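Deoxycytidylate deaminase (Cyanophage S-TIM5, PDB 4P9E) probably catalyses the zinc-dependent hydrolytic deamination of dCMP to dUMP, and is subject to allosteric inhibition by dTTP. Local coordinates at residues 40-52 with 65-79. Numbering follows the deposited sequence.
Sequences ILAHGWNGTPSGF and NPFVLHAEQNALVKM. With ZN (zinc ion), chain B.
Lys78 lays its extended chain across strand 39-45, and its NZ stops over one face of the His43 ring, 3.5 Å from CE1, while donating to His43 O from above the carbonyl plane. A long, flexible amine suits this place, since NZ also serves Gly38 O of a third subunit. One turn earlier Asn74 ND2 reaches Trp45 O at 2.7 Å, in the amide plane, and OD1 remains for a weak hydrogen bond from Gln107 of a second subunit. Small residues let the axes approach to 5.7 Å: Gly44, lacking a side chain, rests its CA against Asn74 CB and Ala75 N. Chi1 and chi2 (-48°) bring Met79 SD to Ala42 CB at 3.7 Å; chi3 (-75°) swings CE onto Leu41 CD1. Past the strand, Gly47 and Leu69 form an antiparallel hydrogen-bonded pair. In other structures of this protein His43, Trp45, Asn74 and Lys78 bind dCMP or dTTP. As in the cytidine deaminase family, the helix start brings His70 to the zinc, with Cys98 and Cys101, and Glu72 OE2, of the predicted proton donor, to the zinc-bound water. Helix 71-80 thus covers strand 39-45, outermost in this chain's sheet, beside strand 31-36 and helix 99-107.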
loop_
_atom_site.group_PDB
_atom_site.type_symbol
_atom_site.label_atom_id
_atom_site.label_comp_id
_atom_site.label_asym_id
_atom_site.label_seq_id
_atom_site.Cartn_x
_atom_site.Cartn_y
_atom_site.Cartn_z
ATOM N N ILE A 40 -11.877 7.924 8.151
ATOM C CA ILE A 40 -12.809 7.205 7.285
ATOM C C ILE A 40 -12.036 6.600 6.120
ATOM O O ILE A 40 -11.209 7.268 5.519
ATOM C CB ILE A 40 -13.888 8.140 6.702
ATOM C CG1 ILE A 40 -14.630 8.860 7.814
ATOM C CG2 ILE A 40 -14.870 7.366 5.832
ATOM C CD1 ILE A 40 -15.622 9.855 7.292
ATOM N N LEU A 41 -12.298 5.341 5.803
ATOM C CA LEU A 41 -11.591 4.695 4.712
ATOM C C LEU A 41 -12.518 4.268 3.593
ATOM O O LEU A 41 -12.082 4.078 2.473
ATOM C CB LEU A 41 -10.821 3.484 5.218
ATOM C CG LEU A 41 -9.837 3.755 6.341
ATOM C CD1 LEU A 41 -9.232 2.437 6.738
ATOM C CD2 LEU A 41 -8.776 4.795 5.951
ATOM N N ALA A 42 -13.793 4.109 3.894
ATOM C CA ALA A 42 -14.754 3.627 2.910
ATOM C C ALA A 42 -16.159 3.985 3.348
ATOM O O ALA A 42 -16.440 4.123 4.541
ATOM C CB ALA A 42 -14.639 2.106 2.729
ATOM N N HIS A 43 -17.044 4.127 2.374
ATOM C CA HIS A 43 -18.451 4.330 2.652
ATOM C C HIS A 43 -19.241 3.470 1.686
ATOM O O HIS A 43 -18.693 2.932 0.736
ATOM C CB HIS A 43 -18.820 5.803 2.530
ATOM C CG HIS A 43 -18.518 6.388 1.190
ATOM N ND1 HIS A 43 -19.491 6.638 0.254
ATOM C CD2 HIS A 43 -17.344 6.754 0.629
ATOM C CE1 HIS A 43 -18.933 7.143 -0.836
ATOM N NE2 HIS A 43 -17.635 7.223 -0.628
ATOM N N GLY A 44 -20.527 3.326 1.937
ATOM C CA GLY A 44 -21.313 2.391 1.176
ATOM C C GLY A 44 -22.777 2.532 1.500
ATOM O O GLY A 44 -23.169 2.946 2.587
ATOM N N TRP A 45 -23.597 2.190 0.527
ATOM C CA TRP A 45 -25.012 2.212 0.742
ATOM C C TRP A 45 -25.651 1.078 -0.029
ATOM O O TRP A 45 -24.991 0.341 -0.757
ATOM C CB TRP A 45 -25.603 3.571 0.361
ATOM C CG TRP A 45 -25.379 3.970 -1.075
ATOM C CD1 TRP A 45 -26.125 3.593 -2.154
ATOM C CD2 TRP A 45 -24.343 4.827 -1.588
ATOM N NE1 TRP A 45 -25.626 4.151 -3.292
ATOM C CE2 TRP A 45 -24.537 4.910 -2.984
ATOM C CE3 TRP A 45 -23.276 5.520 -1.004
ATOM C CZ2 TRP A 45 -23.696 5.665 -3.811
ATOM C CZ3 TRP A 45 -22.441 6.274 -1.826
ATOM C CH2 TRP A 45 -22.657 6.342 -3.213
ATOM N N ASN A 46 -26.934 0.843 0.172
ATOM C CA ASN A 46 -27.518 -0.324 -0.469
ATOM C C ASN A 46 -28.064 -0.027 -1.858
ATOM O O ASN A 46 -28.633 1.027 -2.101
ATOM C CB ASN A 46 -28.547 -1.016 0.432
ATOM C CG ASN A 46 -29.739 -0.157 0.714
ATOM O OD1 ASN A 46 -29.704 1.053 0.528
ATOM N ND2 ASN A 46 -30.814 -0.777 1.163
ATOM N N GLY A 47 -27.863 -0.958 -2.779
ATOM C CA GLY A 47 -28.325 -0.771 -4.133
ATOM C C GLY A 47 -27.684 -1.680 -5.152
ATOM O O GLY A 47 -26.933 -2.588 -4.825
ATOM N N THR A 48 -27.999 -1.414 -6.408
ATOM C CA THR A 48 -27.522 -2.202 -7.541
ATOM C C THR A 48 -26.111 -1.797 -7.958
ATOM O O THR A 48 -25.698 -0.647 -7.758
ATOM C CB THR A 48 -28.450 -2.039 -8.771
ATOM O OG1 THR A 48 -28.334 -0.708 -9.301
ATOM C CG2 THR A 48 -29.885 -2.323 -8.387
ATOM N N PRO A 49 -25.403 -2.745 -8.557
ATOM C CA PRO A 49 -24.007 -2.567 -8.945
ATOM C C PRO A 49 -23.878 -1.520 -10.027
ATOM O O PRO A 49 -24.810 -1.315 -10.793
ATOM C CB PRO A 49 -23.634 -3.938 -9.496
ATOM C CG PRO A 49 -24.484 -4.869 -8.745
ATOM C CD PRO A 49 -25.782 -4.165 -8.522
ATOM N N SER A 50 -22.707 -0.761 -10.061
ATOM C CA SER A 50 -22.481 0.300 -11.019
ATOM C C SER A 50 -22.584 -0.267 -12.422
ATOM O O SER A 50 -21.842 -1.178 -12.788
ATOM C CB SER A 50 -21.109 0.920 -10.791
ATOM O OG SER A 50 -21.060 1.549 -9.520
ATOM N N GLY A 51 -23.464 0.322 -13.226
ATOM C CA GLY A 51 -23.693 -0.120 -14.592
ATOM C C GLY A 51 -24.786 -1.157 -14.762
ATOM O O GLY A 51 -25.055 -1.616 -15.864
ATOM N N PHE A 52 -25.475 -1.469 -13.677
ATOM C CA PHE A 52 -26.671 -2.292 -13.738
ATOM C C PHE A 52 -27.786 -1.474 -14.370
ATOM O O PHE A 52 -27.726 -0.247 -14.381
ATOM C CB PHE A 52 -27.087 -2.705 -12.334
ATOM C CG PHE A 52 -27.934 -3.936 -12.284
ATOM C CD1 PHE A 52 -27.472 -5.132 -12.790
ATOM C CD2 PHE A 52 -29.185 -3.904 -11.705
ATOM C CE1 PHE A 52 -28.246 -6.267 -12.731
ATOM C CE2 PHE A 52 -29.960 -5.036 -11.645
ATOM C CZ PHE A 52 -29.490 -6.219 -12.158
ATOM N N ASN A 65 -34.798 -7.408 -5.215
ATOM C CA ASN A 65 -33.849 -7.931 -6.211
ATOM C C ASN A 65 -32.613 -8.590 -5.588
ATOM O O ASN A 65 -32.006 -8.024 -4.673
ATOM C CB ASN A 65 -33.446 -6.782 -7.152
ATOM C CG ASN A 65 -32.675 -7.243 -8.380
ATOM O OD1 ASN A 65 -31.697 -7.983 -8.282
ATOM N ND2 ASN A 65 -33.101 -6.773 -9.547
ATOM N N PRO A 66 -32.238 -9.793 -6.074
ATOM C CA PRO A 66 -31.089 -10.530 -5.536
ATOM C C PRO A 66 -29.754 -9.896 -5.911
ATOM O O PRO A 66 -28.714 -10.275 -5.358
ATOM C CB PRO A 66 -31.217 -11.904 -6.205
ATOM C CG PRO A 66 -31.886 -11.615 -7.488
ATOM C CD PRO A 66 -32.894 -10.547 -7.156
ATOM N N PHE A 67 -29.776 -8.939 -6.833
ATOM C CA PHE A 67 -28.531 -8.322 -7.283
ATOM C C PHE A 67 -28.179 -6.966 -6.663
ATOM O O PHE A 67 -27.208 -6.328 -7.061
ATOM C CB PHE A 67 -28.428 -8.327 -8.810
ATOM C CG PHE A 67 -28.170 -9.700 -9.365
ATOM C CD1 PHE A 67 -26.884 -10.233 -9.363
ATOM C CD2 PHE A 67 -29.218 -10.490 -9.824
ATOM C CE1 PHE A 67 -26.645 -11.516 -9.841
ATOM C CE2 PHE A 67 -28.982 -11.775 -10.308
ATOM C CZ PHE A 67 -27.693 -12.285 -10.317
ATOM N N VAL A 68 -28.937 -6.545 -5.658
ATOM C CA VAL A 68 -28.556 -5.352 -4.927
ATOM C C VAL A 68 -27.621 -5.706 -3.771
ATOM O O VAL A 68 -27.829 -6.682 -3.051
ATOM C CB VAL A 68 -29.781 -4.510 -4.471
ATOM C CG1 VAL A 68 -31.024 -4.967 -5.190
ATOM C CG2 VAL A 68 -29.969 -4.565 -2.968
ATOM N N LEU A 69 -26.562 -4.920 -3.637
ATOM C CA LEU A 69 -25.589 -5.092 -2.570
ATOM C C LEU A 69 -26.028 -4.340 -1.324
ATOM O O LEU A 69 -26.599 -3.257 -1.416
ATOM C CB LEU A 69 -24.232 -4.546 -3.017
ATOM C CG LEU A 69 -23.785 -5.070 -4.371
ATOM C CD1 LEU A 69 -23.480 -3.912 -5.315
ATOM C CD2 LEU A 69 -22.598 -5.965 -4.195
ATOM N N HIS A 70 -25.755 -4.914 -0.161
ATOM C CA HIS A 70 -25.982 -4.222 1.088
ATOM C C HIS A 70 -24.893 -3.179 1.250
ATOM O O HIS A 70 -23.837 -3.278 0.630
ATOM C CB HIS A 70 -25.959 -5.207 2.243
ATOM C CG HIS A 70 -27.052 -6.225 2.177
ATOM N ND1 HIS A 70 -27.130 -7.286 3.051
ATOM C CD2 HIS A 70 -28.114 -6.337 1.351
ATOM C CE1 HIS A 70 -28.189 -8.019 2.753
ATOM N NE2 HIS A 70 -28.803 -7.463 1.730
ATOM N N ALA A 71 -25.162 -2.177 2.074
ATOM C CA ALA A 71 -24.216 -1.106 2.341
ATOM C C ALA A 71 -22.866 -1.660 2.804
ATOM O O ALA A 71 -21.811 -1.141 2.444
ATOM C CB ALA A 71 -24.788 -0.172 3.397
ATOM N N GLU A 72 -22.916 -2.720 3.605
ATOM C CA GLU A 72 -21.717 -3.311 4.172
ATOM C C GLU A 72 -20.922 -4.018 3.082
ATOM O O GLU A 72 -19.703 -3.925 3.043
ATOM C CB GLU A 72 -22.065 -4.287 5.314
ATOM C CG GLU A 72 -22.923 -3.719 6.457
ATOM C CD GLU A 72 -24.429 -3.837 6.203
ATOM O OE1 GLU A 72 -24.884 -3.625 5.050
ATOM O OE2 GLU A 72 -25.165 -4.132 7.173
ATOM N N GLN A 73 -21.611 -4.729 2.195
ATOM C CA GLN A 73 -20.986 -5.275 0.995
ATOM C C GLN A 73 -20.263 -4.227 0.115
ATOM O O GLN A 73 -19.149 -4.462 -0.353
ATOM C CB GLN A 73 -22.007 -6.063 0.187
ATOM C CG GLN A 73 -22.292 -7.405 0.809
ATOM C CD GLN A 73 -23.592 -8.038 0.338
ATOM O OE1 GLN A 73 -24.270 -7.526 -0.550
ATOM N NE2 GLN A 73 -23.955 -9.161 0.958
ATOM N N ASN A 74 -20.890 -3.073 -0.082
ATOM C CA ASN A 74 -20.246 -1.979 -0.803
ATOM C C ASN A 74 -18.980 -1.427 -0.137
ATOM O O ASN A 74 -17.939 -1.259 -0.788
ATOM C CB ASN A 74 -21.237 -0.858 -1.076
ATOM C CG ASN A 74 -21.938 -1.030 -2.395
ATOM O OD1 ASN A 74 -21.332 -1.470 -3.374
ATOM N ND2 ASN A 74 -23.219 -0.689 -2.438
ATOM N N ALA A 75 -19.069 -1.148 1.154
ATOM C CA ALA A 75 -17.911 -0.703 1.902
ATOM C C ALA A 75 -16.764 -1.722 1.805
ATOM O O ALA A 75 -15.633 -1.377 1.458
ATOM C CB ALA A 75 -18.295 -0.436 3.363
ATOM N N LEU A 76 -17.080 -2.977 2.104
ATOM C CA LEU A 76 -16.142 -4.080 1.974
ATOM C C LEU A 76 -15.484 -4.181 0.597
ATOM O O LEU A 76 -14.274 -4.351 0.487
ATOM C CB LEU A 76 -16.868 -5.385 2.270
ATOM C CG LEU A 76 -15.988 -6.638 2.237
ATOM C CD1 LEU A 76 -14.895 -6.555 3.280
ATOM C CD2 LEU A 76 -16.838 -7.854 2.463
ATOM N N VAL A 77 -16.279 -4.103 -0.461
ATOM C CA VAL A 77 -15.709 -4.136 -1.803
ATOM C C VAL A 77 -14.781 -2.937 -2.054
ATOM O O VAL A 77 -13.730 -3.080 -2.670
ATOM C CB VAL A 77 -16.809 -4.288 -2.897
ATOM C CG1 VAL A 77 -16.347 -3.741 -4.239
ATOM C CG2 VAL A 77 -17.230 -5.752 -3.019
ATOM N N LYS A 78 -15.150 -1.768 -1.554
ATOM C CA LYS A 78 -14.257 -0.616 -1.654
ATOM C C LYS A 78 -12.943 -0.836 -0.917
ATOM O O LYS A 78 -11.892 -0.413 -1.403
ATOM C CB LYS A 78 -14.935 0.670 -1.177
ATOM C CG LYS A 78 -15.860 1.248 -2.198
ATOM C CD LYS A 78 -16.674 2.391 -1.659
ATOM C CE LYS A 78 -17.766 2.776 -2.653
ATOM N NZ LYS A 78 -18.613 3.883 -2.152
ATOM N N MET A 79 -12.999 -1.493 0.239
ATOM C CA MET A 79 -11.797 -1.847 0.985
ATOM C C MET A 79 -10.921 -2.804 0.218
ATOM O O MET A 79 -9.722 -2.702 0.284
ATOM C CB MET A 79 -12.119 -2.448 2.355
ATOM C CG MET A 79 -12.659 -1.448 3.344
ATOM S SD MET A 79 -11.678 0.058 3.419
ATOM C CE MET A 79 -10.231 -0.456 4.330
HETATM ZN ZN ZN B . -26.384 -7.638 4.837
HETATM O O HOH W 1 -26.989 -5.715 6.228
#